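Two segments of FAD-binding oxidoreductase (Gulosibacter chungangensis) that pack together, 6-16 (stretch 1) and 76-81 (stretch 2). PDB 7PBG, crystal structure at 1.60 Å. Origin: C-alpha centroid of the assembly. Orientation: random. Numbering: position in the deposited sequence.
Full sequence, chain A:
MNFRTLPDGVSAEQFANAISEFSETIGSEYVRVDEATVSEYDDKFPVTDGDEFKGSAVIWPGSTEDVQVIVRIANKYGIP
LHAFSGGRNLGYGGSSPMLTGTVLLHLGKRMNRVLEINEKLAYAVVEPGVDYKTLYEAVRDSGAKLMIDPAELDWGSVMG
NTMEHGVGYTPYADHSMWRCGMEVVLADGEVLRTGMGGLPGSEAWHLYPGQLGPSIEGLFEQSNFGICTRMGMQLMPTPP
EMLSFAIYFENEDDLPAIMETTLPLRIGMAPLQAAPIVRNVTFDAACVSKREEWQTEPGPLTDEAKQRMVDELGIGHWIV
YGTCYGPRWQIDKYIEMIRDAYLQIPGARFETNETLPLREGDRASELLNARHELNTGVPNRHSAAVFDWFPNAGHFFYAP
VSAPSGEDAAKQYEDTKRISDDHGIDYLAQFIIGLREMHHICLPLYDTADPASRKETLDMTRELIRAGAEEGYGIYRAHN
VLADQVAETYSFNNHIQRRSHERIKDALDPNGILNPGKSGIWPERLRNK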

ATOM      1  N   LEU A   6     -24.141  22.956  20.091  1.00 25.78           N
ATOM      2  CA  LEU A   6     -24.772  21.626  20.159  1.00 26.36           C
ATOM      3  C   LEU A   6     -24.882  21.071  18.757  1.00 25.97           C
ATOM      4  O   LEU A   6     -25.117  21.812  17.813  1.00 24.78           O
ATOM      5  CB  LEU A   6     -26.184  21.690  20.744  1.00 26.28           C
ATOM      6  CG  LEU A   6     -26.285  21.926  22.246  1.00 26.16           C
ATOM      7  CD1 LEU A   6     -27.755  22.015  22.628  1.00 26.84           C
ATOM      8  CD2 LEU A   6     -25.595  20.839  23.027  1.00 27.96           C
ATOM      9  N   PRO A   7     -24.827  19.728  18.649  1.00 26.65           N
ATOM     10  CA  PRO A   7     -25.053  19.078  17.370  1.00 28.31           C
ATOM     11  C   PRO A   7     -26.540  19.222  17.013  1.00 34.49           C
ATOM     12  O   PRO A   7     -27.394  19.016  17.891  1.00 31.14           O
ATOM     13  CB  PRO A   7     -24.594  17.629  17.598  1.00 28.79           C
ATOM     14  CG  PRO A   7     -24.560  17.419  19.099  1.00 31.38           C
ATOM     15  CD  PRO A   7     -24.538  18.790  19.743  1.00 30.65           C
ATOM     16  N   ASP A   8     -26.818  19.579  15.757  1.00 35.99           N
ATOM     17  CA  ASP A   8     -28.191  19.504  15.180  1.00 39.65           C
ATOM     18  C   ASP A   8     -28.874  18.195  15.612  1.00 39.75           C
ATOM     19  O   ASP A   8     -28.250  17.115  15.516  1.00 40.69           O
ATOM     20  CB  ASP A   8     -28.148  19.621  13.661  1.00 44.47           C
ATOM     21  CG  ASP A   8     -27.788  21.010  13.183  1.00 52.01           C
ATOM     22  OD1 ASP A   8     -27.763  21.930  14.022  1.00 56.72           O
ATOM     23  OD2 ASP A   8     -27.545  21.163  11.973  1.00 63.78           O
ATOM     24  N   GLY A   9     -30.117  18.265  16.093  1.00 36.77           N
ATOM     25  CA  GLY A   9     -30.892  17.076  16.488  1.00 31.96           C
ATOM     26  C   GLY A   9     -30.664  16.634  17.925  1.00 33.41           C
ATOM     27  O   GLY A   9     -31.347  15.701  18.363  1.00 38.77           O
ATOM     28  N   VAL A  10     -29.742  17.254  18.662  1.00 27.60           N
ATOM     29  CA  VAL A  10     -29.451  16.876  20.072  1.00 27.19           C
ATOM     30  C   VAL A  10     -29.761  18.107  20.929  1.00 27.70           C
ATOM     31  O   VAL A  10     -29.127  19.159  20.768  1.00 26.68           O
ATOM     32  CB  VAL A  10     -27.999  16.410  20.281  1.00 27.50           C
ATOM     33  CG1 VAL A  10     -27.715  16.148  21.750  1.00 30.14           C
ATOM     34  CG2 VAL A  10     -27.668  15.192  19.417  1.00 31.11           C
ATOM     35  N   SER A  11     -30.709  17.944  21.828  1.00 25.33           N
ATOM     36  CA  SER A  11     -31.191  19.000  22.729  1.00 26.99           C
ATOM     37  C   SER A  11     -30.162  19.176  23.854  1.00 28.50           C
ATOM     38  O   SER A  11     -29.294  18.266  24.066  1.00 28.16           O
ATOM     39  CB  SER A  11     -32.526  18.592  23.270  1.00 27.24           C
ATOM     40  OG  SER A  11     -32.385  17.636  24.324  1.00 28.88           O
ATOM     41  N   ALA A  12     -30.204  20.307  24.550  1.00 23.45           N
ATOM     42  CA  ALA A  12     -29.328  20.516  25.726  1.00 24.13           C
ATOM     43  C   ALA A  12     -29.545  19.418  26.773  1.00 27.05           C
ATOM     44  O   ALA A  12     -28.575  19.015  27.461  1.00 26.56           O
ATOM     45  CB  ALA A  12     -29.530  21.899  26.300  1.00 24.80           C
ATOM     46  N   GLU A  13     -30.789  18.995  26.993  1.00 26.87           N
ATOM     47  CA  GLU A  13     -31.098  17.986  28.027  1.00 25.51           C
ATOM     48  C   GLU A  13     -30.406  16.672  27.632  1.00 24.93           C
ATOM     49  O   GLU A  13     -29.743  16.063  28.487  1.00 26.30           O
ATOM     50  CB  GLU A  13     -32.614  17.874  28.185  1.00 28.99           C
ATOM     51  CG  GLU A  13     -33.033  16.741  29.096  1.00 32.55           C
ATOM     52  CD  GLU A  13     -34.539  16.597  29.117  1.00 34.89           C
ATOM     53  OE1 GLU A  13     -35.060  15.780  28.337  1.00 38.70           O
ATOM     54  OE2 GLU A  13     -35.188  17.393  29.839  1.00 31.83           O
ATOM     55  N   GLN A  14     -30.577  16.261  26.377  1.00 24.46           N
ATOM     56  CA  GLN A  14     -29.958  15.031  25.824  1.00 26.11           C
ATOM     57  C   GLN A  14     -28.433  15.130  25.940  1.00 26.95           C
ATOM     58  O   GLN A  14     -27.818  14.167  26.466  1.00 30.99           O
ATOM     59  CB  GLN A  14     -30.422  14.855  24.383  1.00 27.63           C
ATOM     60  CG  GLN A  14     -31.834  14.287  24.320  1.00 32.43           C
ATOM     61  CD  GLN A  14     -32.411  14.413  22.933  1.00 31.44           C
ATOM     62  OE1 GLN A  14     -31.896  15.143  22.092  1.00 33.43           O
ATOM     63  NE2 GLN A  14     -33.505  13.696  22.684  1.00 34.66           N
ATOM     64  N   PHE A  15     -27.860  16.246  25.496  1.00 27.25           N
ATOM     65  CA  PHE A  15     -26.395  16.495  25.542  1.00 25.74           C
ATOM     66  C   PHE A  15     -25.890  16.431  26.986  1.00 27.96           C
ATOM     67  O   PHE A  15     -24.841  15.778  27.266  1.00 27.43           O
ATOM     68  CB  PHE A  15     -26.043  17.841  24.909  1.00 26.39           C
ATOM     69  CG  PHE A  15     -24.577  17.982  24.617  1.00 23.24           C
ATOM     70  CD1 PHE A  15     -24.037  17.342  23.514  1.00 25.43           C
ATOM     71  CD2 PHE A  15     -23.724  18.643  25.485  1.00 24.28           C
ATOM     72  CE1 PHE A  15     -22.683  17.447  23.229  1.00 24.06           C
ATOM     73  CE2 PHE A  15     -22.366  18.742  25.191  1.00 24.24           C
ATOM     74  CZ  PHE A  15     -21.860  18.125  24.075  1.00 24.24           C
ATOM     75  N   ALA A  16     -26.568  17.106  27.921  1.00 27.02           N
ATOM     76  CA  ALA A  16     -26.168  17.070  29.348  1.00 29.65           C
ATOM     77  C   ALA A  16     -26.188  15.609  29.835  1.00 25.73           C
ATOM     78  O   ALA A  16     -25.365  15.251  30.714  1.00 27.56           O
ATOM     79  CB  ALA A  16     -27.082  17.933  30.198  1.00 30.31           C
ATOM     80  N   LYS A  76     -25.721   5.816  21.620  1.00 25.64           N
ATOM     81  CA  LYS A  76     -27.009   5.805  22.371  1.00 26.40           C
ATOM     82  C   LYS A  76     -27.665   7.186  22.194  1.00 28.43           C
ATOM     83  O   LYS A  76     -28.876   7.247  21.955  1.00 28.15           O
ATOM     84  CB  LYS A  76     -26.773   5.451  23.838  1.00 30.49           C
ATOM     85  CG  LYS A  76     -28.007   5.512  24.729  1.00 37.33           C
ATOM     86  CD  LYS A  76     -27.693   5.144  26.158  1.00 42.30           C
ATOM     87  CE  LYS A  76     -28.662   5.751  27.149  1.00 47.19           C
ATOM     88  NZ  LYS A  76     -28.143   5.619  28.529  1.00 46.24           N
ATOM     89  N   TYR A  77     -26.883   8.265  22.213  1.00 24.98           N
ATOM     90  CA  TYR A  77     -27.453   9.645  22.180  1.00 27.94           C
ATOM     91  C   TYR A  77     -27.475  10.232  20.774  1.00 28.17           C
ATOM     92  O   TYR A  77     -27.990  11.323  20.659  1.00 29.16           O
ATOM     93  CB  TYR A  77     -26.668  10.558  23.115  1.00 26.62           C
ATOM     94  CG  TYR A  77     -26.971  10.262  24.550  1.00 26.61           C
ATOM     95  CD1 TYR A  77     -28.124  10.763  25.132  1.00 32.62           C
ATOM     96  CD2 TYR A  77     -26.156   9.460  25.318  1.00 26.69           C
ATOM     97  CE1 TYR A  77     -28.470  10.449  26.436  1.00 30.92           C
ATOM     98  CE2 TYR A  77     -26.487   9.128  26.622  1.00 27.54           C
ATOM     99  CZ  TYR A  77     -27.636   9.649  27.196  1.00 31.48           C
ATOM    100  OH  TYR A  77     -27.940   9.343  28.499  1.00 31.94           O
ATOM    101  N   GLY A  78     -26.831   9.608  19.785  1.00 27.79           N
ATOM    102  CA  GLY A  78     -26.761  10.175  18.418  1.00 27.64           C
ATOM    103  C   GLY A  78     -25.890  11.422  18.356  1.00 25.49           C
ATOM    104  O   GLY A  78     -26.204  12.333  17.595  1.00 27.81           O
ATOM    105  N   ILE A  79     -24.817  11.450  19.145  1.00 24.71           N
ATOM    106  CA  ILE A  79     -23.880  12.593  19.226  1.00 23.73           C
ATOM    107  C   ILE A  79     -22.675  12.312  18.349  1.00 22.63           C
ATOM    108  O   ILE A  79     -22.028  11.288  18.560  1.00 23.07           O
ATOM    109  CB  ILE A  79     -23.518  12.877  20.691  1.00 26.78           C
ATOM    110  CG1 ILE A  79     -24.744  13.444  21.432  1.00 27.15           C
ATOM    111  CG2 ILE A  79     -22.303  13.780  20.743  1.00 25.34           C
ATOM    112  CD1 ILE A  79     -24.530  13.607  22.910  1.00 29.95           C
ATOM    113  N   PRO A  80     -22.408  13.169  17.335  1.00 24.21           N
ATOM    114  CA  PRO A  80     -21.227  13.023  16.485  1.00 22.30           C
ATOM    115  C   PRO A  80     -19.919  13.257  17.249  1.00 21.39           C
ATOM    116  O   PRO A  80     -19.862  14.068  18.213  1.00 21.45           O
ATOM    117  CB  PRO A  80     -21.455  14.018  15.355  1.00 24.93           C
ATOM    118  CG  PRO A  80     -22.332  15.078  15.962  1.00 24.29           C
ATOM    119  CD  PRO A  80     -23.214  14.348  16.952  1.00 24.77           C
ATOM    120  N   LEU A  81     -18.905  12.469  16.855  1.00 21.37           N
ATOM    121  CA  LEU A  81     -17.557  12.467  17.471  1.00 20.60           C
ATOM    122  C   LEU A  81     -16.553  12.840  16.379  1.00 20.59           C
ATOM    123  O   LEU A  81     -16.720  12.436  15.214  1.00 20.73           O
ATOM    124  CB  LEU A  81     -17.215  11.066  18.000  1.00 20.69           C
ATOM    125  CG  LEU A  81     -18.109  10.476  19.086  1.00 20.29           C
ATOM    126  CD1 LEU A  81     -17.614   9.094  19.480  1.00 22.20           C
ATOM    127  CD2 LEU A  81     -18.163  11.404  20.301  1.00 21.97           C
TER

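No hydrogen bond crosses between these two stretches. What joins them is the fit of apolar side chains against one another and against backbone carbonyls, with 289 Å² buried in total. The side-chain hydrogen bonds of stretch 1 stay within it, while those of Lys 76 NZ and Tyr 77 OH go elsewhere in the structure.

Stretch 2 enters as the last turn of a helix. Lys 76 extends its side chain with all four chi angles near t and takes no part in the contact. The contact begins at Tyr 77, whose CA-to-CB bond points toward stretch 1. With chi1 in the m well, the ring comes alongside the first turn of the other helix, and CD1 of Tyr 77 lies 3.7 Å from O of Gln 14, an oblique approach. A tyrosine serves well at this partly exposed position: its ring packs against the backbone carbonyl of Gln 14, while its OH is satisfied away from the contact.

The CA-to-CB bond of Gln 14 points sideways, and its OE1 is engaged locally. Ser 11, at the N-cap, accepts from the helix through its side chain, with N of Gln 14 3.1 Å from OG of Ser 11. In return, N of Ser 11 donates to OE1 of Gln 14, also at 3.1 Å and nearly linear. This reciprocal pair ties together the start of the helix from which Gln 14 and Phe 15 meet stretch 2.

Gly 78 ends the helix of stretch 2 with a positive phi of 69°, a conformation that by itself favours glycine. Its contribution is backbone: O of Gly 78 sits 3.7 Å from CG2 of Val 10, a packing contact with a methyl group. Val 10, with chi1 in t, points toward stretch 2, and its CG2 also reaches to 4.0 Å from CG1 of Ile 79. A compact branched residue suits this buried place, where one methyl meets both chain and side chain.

Ile 79 has the largest area covered by the other stretch, 66 Å². Its CA-to-CB bond points sideways, yet the m, t rotamer brings the end of the side chain nearer, so that CD1 of Ile 79 lies 3.8 Å from CD1 of Phe 15. Phe 15 does much the same from its own side: its CA-to-CB bond points away, but the long side chain, with chi1 in t, carries the ring back to the contact. Length and rotamer thus make up for the direction of the backbone.

Pro 80 closes the contact with CD 3.6 Å from CB of Pro 7, two buried rings packed together. Pro 7 also opens a type II turn to Val 10, closed by a 3.0 Å hydrogen bond from N of Val 10 to O of Pro 7. Gly 9 takes positive phi within that turn, and both end residues point toward stretch 2. Leu 81, already in a strand, lies beyond reach. The rule to read here is that local bonds hold stretch 1 in its turn and helix start, and shape, mostly apolar, does the joining.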